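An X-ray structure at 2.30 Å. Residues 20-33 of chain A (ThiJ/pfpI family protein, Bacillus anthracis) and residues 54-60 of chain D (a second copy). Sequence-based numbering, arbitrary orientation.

Chain A, residues 20-33: EYGYLIAELNSGRY
Chain D (54-60) TTMGGLR

What forms the apolar centre of the contact? A helix in chain A, residues 22-30, packs against a tight turn of chain D, and the closest backbone register sets Ala A26 beside Gly D57, their CA atoms 3.8 Å apart. Ile A25 points its CA-to-CB bond toward chain D and, with chi1 p and chi2 t, brings CD1 to 3.6 Å from CG of Leu D59. Leu D59 leaves its backbone sideways, but its m, t rotamer carries the end of the side chain nearer the helix. Its CD1 also lies 4.1 Å from CE1 of Tyr A21, near the plane of that ring and at its edge; Tyr A21 has chi1 p and chi2 near 85°. These apolar groups are buried, so branched aliphatic chains and a ring edge suit the place.

How does the chain D backbone come so close to the helix? Thr D55 to Gly D58 form a type I turn, with phi/psi of -49/-35 at Met D56 and -80/-6 at Gly D57, closed by a hydrogen bond from Gly D58 N to Thr D55 O at 2.9 Å. Thr D55, chi1 p, braces the loop by accepting a bond at OG1 from Leu D59 N, 3.0 Å. Gly D57 suits its position because a CB there would lie 2.6 Å from Ile A25 CD1, a clash. Without one, its CA makes a CA-H...O contact with Ile A25 O at 3.4 Å. Gly D58, at phi/psi 98/12, is favoured twice over: a CB would be jammed against the preceding carbonyl oxygen and would also meet Asn A29 ND2 at 2.5 Å.

Where does Met D56 go? It has the largest area covered by the opposite stretch of any residue here. Its CA-to-CB bond points sideways, but the fully extended t, t, t chain reaches across the helix surface, bringing SD to 4.1 Å from Ala A26 CB. The small alanine side chain lets the thioether lie close to the helix. At the tip, CE reaches 3.7 Å from Ala A26 O, 3.0 Å from Ser A30 OG and 3.6 Å from Arg A32 NE, covering one face of the guanidinium.

What finishes the polar edge? Asn A29, with chi1 t and chi2 near 31°, directs ND2 at the turn and donates a weak hydrogen bond to Met D56 O, 3.2 Å with an angle of 134°. This amide supplies the one hydrogen bond between the stretches. Ser A30, chi1 p, turns its hydroxyl back onto its own helix, donating from OG to Ala A26 O at 2.7 Å. Gly A31 then leaves the helix at phi/psi 70/16, a positive phi that favours glycine. Beyond it, Arg A32 is p, t, t along chi1 to chi3. A salt bridge joins Arg A32 NH2 to Glu A27 OE2 at 2.8 Å, and Arg A32 NE donates to Glu A27 OE1 at 3.1 Å; this pairing steadies the guanidinium face beneath the methionine methyl.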

ATOM      1  N   GLU A  20       1.744   3.512   2.544  1.00 31.56           N
ATOM      2  CA  GLU A  20       2.370   4.783   2.311  1.00 31.67           C
ATOM      3  C   GLU A  20       3.405   4.739   1.179  1.00 31.38           C
ATOM      4  O   GLU A  20       3.558   5.714   0.526  1.00 32.09           O
ATOM      5  CB  GLU A  20       2.984   5.301   3.622  1.00 31.81           C
ATOM      6  CG  GLU A  20       1.924   5.797   4.614  1.00 31.06           C
ATOM      7  CD  GLU A  20       2.517   6.377   5.856  1.00 32.16           C
ATOM      8  OE1 GLU A  20       3.782   6.369   5.983  1.00 29.68           O
ATOM      9  OE2 GLU A  20       1.704   6.794   6.740  1.00 33.26           O
ATOM     10  N   TYR A  21       4.062   3.603   0.973  1.00 31.03           N
ATOM     11  CA  TYR A  21       5.108   3.397   0.025  1.00 30.77           C
ATOM     12  C   TYR A  21       4.707   2.460  -1.103  1.00 31.95           C
ATOM     13  O   TYR A  21       5.481   2.211  -2.028  1.00 31.36           O
ATOM     14  CB  TYR A  21       6.303   2.818   0.720  1.00 31.00           C
ATOM     15  CG  TYR A  21       6.066   1.598   1.638  1.00 30.85           C
ATOM     16  CD1 TYR A  21       6.039   0.326   1.121  1.00 32.92           C
ATOM     17  CD2 TYR A  21       5.903   1.732   3.037  1.00 33.01           C
ATOM     18  CE1 TYR A  21       5.832  -0.794   1.915  1.00 32.52           C
ATOM     19  CE2 TYR A  21       5.720   0.585   3.856  1.00 30.27           C
ATOM     20  CZ  TYR A  21       5.684  -0.664   3.257  1.00 33.04           C
ATOM     21  OH  TYR A  21       5.499  -1.839   3.930  1.00 33.00           O
ATOM     22  N   GLY A  22       3.505   1.926  -1.017  1.00 32.51           N
ATOM     23  CA  GLY A  22       3.124   0.793  -1.787  1.00 33.26           C
ATOM     24  C   GLY A  22       2.975   1.086  -3.246  1.00 32.83           C
ATOM     25  O   GLY A  22       3.416   0.329  -4.040  1.00 32.88           O
ATOM     26  N   TYR A  23       2.345   2.197  -3.595  1.00 33.26           N
ATOM     27  CA  TYR A  23       2.293   2.609  -4.976  1.00 33.07           C
ATOM     28  C   TYR A  23       3.674   2.901  -5.546  1.00 33.82           C
ATOM     29  O   TYR A  23       3.982   2.472  -6.646  1.00 35.94           O
ATOM     30  CB  TYR A  23       1.482   3.862  -5.139  1.00 33.20           C
ATOM     31  CG  TYR A  23       0.014   3.798  -4.878  1.00 32.07           C
ATOM     32  CD1 TYR A  23      -0.875   3.349  -5.848  1.00 30.83           C
ATOM     33  CD2 TYR A  23      -0.508   4.339  -3.692  1.00 30.97           C
ATOM     34  CE1 TYR A  23      -2.267   3.408  -5.598  1.00 33.25           C
ATOM     35  CE2 TYR A  23      -1.848   4.353  -3.412  1.00 31.28           C
ATOM     36  CZ  TYR A  23      -2.726   3.919  -4.366  1.00 34.51           C
ATOM     37  OH  TYR A  23      -4.054   3.967  -4.037  1.00 35.70           O
ATOM     38  N   LEU A  24       4.473   3.680  -4.819  1.00 33.12           N
ATOM     39  CA  LEU A  24       5.849   4.022  -5.199  1.00 32.77           C
ATOM     40  C   LEU A  24       6.743   2.819  -5.487  1.00 32.28           C
ATOM     41  O   LEU A  24       7.307   2.682  -6.551  1.00 31.89           O
ATOM     42  CB  LEU A  24       6.495   4.945  -4.132  1.00 31.93           C
ATOM     43  CG  LEU A  24       7.752   5.699  -4.547  1.00 32.36           C
ATOM     44  CD1 LEU A  24       7.694   6.196  -6.051  1.00 25.96           C
ATOM     45  CD2 LEU A  24       8.073   6.837  -3.603  1.00 32.17           C
ATOM     46  N   ILE A  25       6.874   1.928  -4.533  1.00 32.88           N
ATOM     47  CA  ILE A  25       7.833   0.811  -4.700  1.00 31.41           C
ATOM     48  C   ILE A  25       7.428  -0.112  -5.863  1.00 31.84           C
ATOM     49  O   ILE A  25       8.298  -0.623  -6.526  1.00 31.64           O
ATOM     50  CB  ILE A  25       8.186   0.096  -3.356  1.00 31.42           C
ATOM     51  CG1 ILE A  25       7.037  -0.664  -2.710  1.00 28.73           C
ATOM     52  CG2 ILE A  25       8.761   1.140  -2.323  1.00 30.04           C
ATOM     53  CD1 ILE A  25       7.461  -1.740  -1.811  1.00 28.15           C
ATOM     54  N   ALA A  26       6.126  -0.281  -6.129  1.00 31.80           N
ATOM     55  CA  ALA A  26       5.622  -1.164  -7.246  1.00 31.17           C
ATOM     56  C   ALA A  26       5.896  -0.588  -8.595  1.00 32.30           C
ATOM     57  O   ALA A  26       6.393  -1.269  -9.536  1.00 33.88           O
ATOM     58  CB  ALA A  26       4.094  -1.479  -7.065  1.00 29.67           C
ATOM     59  N   GLU A  27       5.592   0.690  -8.733  1.00 33.56           N
ATOM     60  CA  GLU A  27       5.918   1.402  -9.951  1.00 33.52           C
ATOM     61  C   GLU A  27       7.391   1.375 -10.303  1.00 33.84           C
ATOM     62  O   GLU A  27       7.762   1.276 -11.520  1.00 34.84           O
ATOM     63  CB  GLU A  27       5.399   2.849  -9.934  1.00 34.15           C
ATOM     64  CG  GLU A  27       3.880   3.005 -10.033  1.00 32.43           C
ATOM     65  CD  GLU A  27       3.142   2.004 -10.977  1.00 34.28           C
ATOM     66  OE1 GLU A  27       3.623   1.630 -12.084  1.00 36.22           O
ATOM     67  OE2 GLU A  27       1.998   1.632 -10.616  1.00 33.81           O
ATOM     68  N   LEU A  28       8.238   1.485  -9.294  1.00 34.39           N
ATOM     69  CA  LEU A  28       9.650   1.630  -9.513  1.00 33.57           C
ATOM     70  C   LEU A  28      10.255   0.262  -9.769  1.00 35.04           C
ATOM     71  O   LEU A  28      11.083   0.063 -10.712  1.00 34.91           O
ATOM     72  CB  LEU A  28      10.312   2.320  -8.358  1.00 33.97           C
ATOM     73  CG  LEU A  28      10.131   3.832  -8.141  1.00 33.67           C
ATOM     74  CD1 LEU A  28      10.786   4.127  -6.769  1.00 30.72           C
ATOM     75  CD2 LEU A  28      10.765   4.666  -9.261  1.00 30.04           C
ATOM     76  N   ASN A  29       9.833  -0.705  -8.979  1.00 35.84           N
ATOM     77  CA  ASN A  29      10.529  -1.951  -9.009  1.00 36.87           C
ATOM     78  C   ASN A  29      10.161  -2.765 -10.230  1.00 38.20           C
ATOM     79  O   ASN A  29      10.963  -3.580 -10.717  1.00 38.94           O
ATOM     80  CB  ASN A  29      10.281  -2.694  -7.769  1.00 36.76           C
ATOM     81  CG  ASN A  29      11.188  -3.857  -7.607  1.00 37.57           C
ATOM     82  OD1 ASN A  29      12.313  -3.828  -8.063  1.00 44.17           O
ATOM     83  ND2 ASN A  29      10.696  -4.915  -7.035  1.00 37.98           N
ATOM     84  N   SER A  30       8.940  -2.553 -10.719  1.00 39.20           N
ATOM     85  CA  SER A  30       8.440  -3.173 -11.927  1.00 37.97           C
ATOM     86  C   SER A  30       8.948  -2.436 -13.181  1.00 39.23           C
ATOM     87  O   SER A  30       9.246  -3.073 -14.202  1.00 40.48           O
ATOM     88  CB  SER A  30       6.891  -3.253 -11.929  1.00 37.51           C
ATOM     89  OG  SER A  30       6.243  -2.018 -12.090  1.00 34.80           O
ATOM     90  N   GLY A  31       9.054  -1.107 -13.114  1.00 38.93           N
ATOM     91  CA  GLY A  31       9.418  -0.331 -14.278  1.00 37.94           C
ATOM     92  C   GLY A  31       8.339  -0.293 -15.322  1.00 38.43           C
ATOM     93  O   GLY A  31       8.565   0.136 -16.459  1.00 38.76           O
ATOM     94  N   ARG A  32       7.115  -0.653 -14.960  1.00 38.84           N
ATOM     95  CA  ARG A  32       6.129  -0.967 -16.008  1.00 38.45           C
ATOM     96  C   ARG A  32       5.606   0.187 -16.835  1.00 38.05           C
ATOM     97  O   ARG A  32       5.099  -0.076 -17.915  1.00 40.77           O
ATOM     98  CB  ARG A  32       4.946  -1.750 -15.423  1.00 39.31           C
ATOM     99  CG  ARG A  32       3.992  -0.879 -14.563  1.00 40.27           C
ATOM    100  CD  ARG A  32       2.856  -1.664 -14.042  1.00 38.44           C
ATOM    101  NE  ARG A  32       2.162  -0.900 -13.008  1.00 38.24           N
ATOM    102  CZ  ARG A  32       0.973  -1.231 -12.525  1.00 36.07           C
ATOM    103  NH1 ARG A  32       0.432  -2.370 -12.904  1.00 33.93           N
ATOM    104  NH2 ARG A  32       0.381  -0.482 -11.578  1.00 32.26           N
ATOM    105  N   TYR A  33       5.673   1.415 -16.361  1.00 36.83           N
ATOM    106  CA  TYR A  33       5.204   2.589 -17.091  1.00 36.77           C
ATOM    107  C   TYR A  33       6.338   3.552 -17.355  1.00 37.03           C
ATOM    108  O   TYR A  33       6.109   4.721 -17.712  1.00 36.41           O
ATOM    109  CB  TYR A  33       4.084   3.346 -16.310  1.00 37.55           C
ATOM    110  CG  TYR A  33       2.833   2.525 -16.024  1.00 37.95           C
ATOM    111  CD1 TYR A  33       2.346   1.606 -16.981  1.00 36.00           C
ATOM    112  CD2 TYR A  33       2.144   2.651 -14.810  1.00 38.04           C
ATOM    113  CE1 TYR A  33       1.247   0.832 -16.725  1.00 39.60           C
ATOM    114  CE2 TYR A  33       0.982   1.924 -14.574  1.00 37.75           C
ATOM    115  CZ  TYR A  33       0.545   1.006 -15.528  1.00 40.91           C
ATOM    116  OH  TYR A  33      -0.544   0.196 -15.319  1.00 40.08           O
TER
ATOM    117  N   THR D  54       8.458 -12.448  -3.125  1.00 42.17           N
ATOM    118  CA  THR D  54       8.945 -11.100  -3.404  1.00 41.27           C
ATOM    119  C   THR D  54       7.732 -10.303  -4.008  1.00 40.15           C
ATOM    120  O   THR D  54       7.102 -10.734  -4.997  1.00 38.99           O
ATOM    121  CB  THR D  54      10.083 -11.165  -4.427  1.00 42.04           C
ATOM    122  OG1 THR D  54      11.136 -11.997  -3.924  1.00 45.25           O
ATOM    123  CG2 THR D  54      10.663  -9.746  -4.709  1.00 43.20           C
ATOM    124  N   THR D  55       7.359  -9.196  -3.399  1.00 38.49           N
ATOM    125  CA  THR D  55       6.215  -8.432  -3.928  1.00 37.24           C
ATOM    126  C   THR D  55       6.594  -7.814  -5.248  1.00 36.35           C
ATOM    127  O   THR D  55       7.733  -7.824  -5.569  1.00 37.94           O
ATOM    128  CB  THR D  55       5.676  -7.363  -2.911  1.00 36.53           C
ATOM    129  OG1 THR D  55       6.638  -6.343  -2.733  1.00 32.25           O
ATOM    130  CG2 THR D  55       5.337  -8.009  -1.544  1.00 30.89           C
ATOM    131  N   MET D  56       5.633  -7.322  -6.041  1.00 37.14           N
ATOM    132  CA  MET D  56       5.934  -6.418  -7.171  1.00 36.14           C
ATOM    133  C   MET D  56       6.832  -5.267  -6.816  1.00 36.47           C
ATOM    134  O   MET D  56       7.605  -4.852  -7.654  1.00 38.02           O
ATOM    135  CB  MET D  56       4.631  -5.873  -7.826  1.00 36.61           C
ATOM    136  CG  MET D  56       4.806  -5.078  -9.191  1.00 34.49           C
ATOM    137  SD  MET D  56       3.236  -4.432  -9.706  1.00 34.79           S
ATOM    138  CE  MET D  56       3.748  -3.351 -10.977  1.00 40.24           C
ATOM    139  N   GLY D  57       6.718  -4.725  -5.595  1.00 36.85           N
ATOM    140  CA  GLY D  57       7.557  -3.680  -5.130  1.00 37.42           C
ATOM    141  C   GLY D  57       8.915  -4.176  -4.650  1.00 38.98           C
ATOM    142  O   GLY D  57       9.797  -3.390  -4.361  1.00 40.64           O
ATOM    143  N   GLY D  58       9.126  -5.481  -4.587  1.00 40.21           N
ATOM    144  CA  GLY D  58      10.460  -6.020  -4.311  1.00 39.49           C
ATOM    145  C   GLY D  58      10.668  -6.404  -2.883  1.00 40.20           C
ATOM    146  O   GLY D  58      11.778  -6.641  -2.478  1.00 41.13           O
ATOM    147  N   LEU D  59       9.599  -6.464  -2.078  1.00 40.84           N
ATOM    148  CA  LEU D  59       9.753  -6.781  -0.674  1.00 39.03           C
ATOM    149  C   LEU D  59       9.808  -8.285  -0.491  1.00 39.15           C
ATOM    150  O   LEU D  59       8.930  -8.950  -0.929  1.00 38.67           O
ATOM    151  CB  LEU D  59       8.603  -6.194   0.098  1.00 38.05           C
ATOM    152  CG  LEU D  59       8.295  -4.694   0.035  1.00 35.60           C
ATOM    153  CD1 LEU D  59       6.990  -4.543   0.873  1.00 26.03           C
ATOM    154  CD2 LEU D  59       9.487  -3.826   0.558  1.00 31.95           C
ATOM    155  N   ARG D  60      10.844  -8.824   0.152  1.00 40.53           N
ATOM    156  CA  ARG D  60      10.927 -10.278   0.401  1.00 41.13           C
ATOM    157  C   ARG D  60      10.235 -10.657   1.706  1.00 39.77           C
ATOM    158  O   ARG D  60      10.660 -10.275   2.769  1.00 39.29           O
ATOM    159  CB  ARG D  60      12.361 -10.779   0.423  1.00 42.46           C
ATOM    160  CG  ARG D  60      13.294 -10.182  -0.658  1.00 51.91           C
ATOM    161  CD  ARG D  60      13.652 -11.093  -1.858  1.00 61.24           C
ATOM    162  NE  ARG D  60      13.474 -12.541  -1.603  1.00 66.50           N
ATOM    163  CZ  ARG D  60      14.038 -13.276  -0.629  1.00 68.05           C
ATOM    164  NH1 ARG D  60      13.742 -14.583  -0.572  1.00 69.05           N
ATOM    165  NH2 ARG D  60      14.851 -12.745   0.299  1.00 68.02           N
TER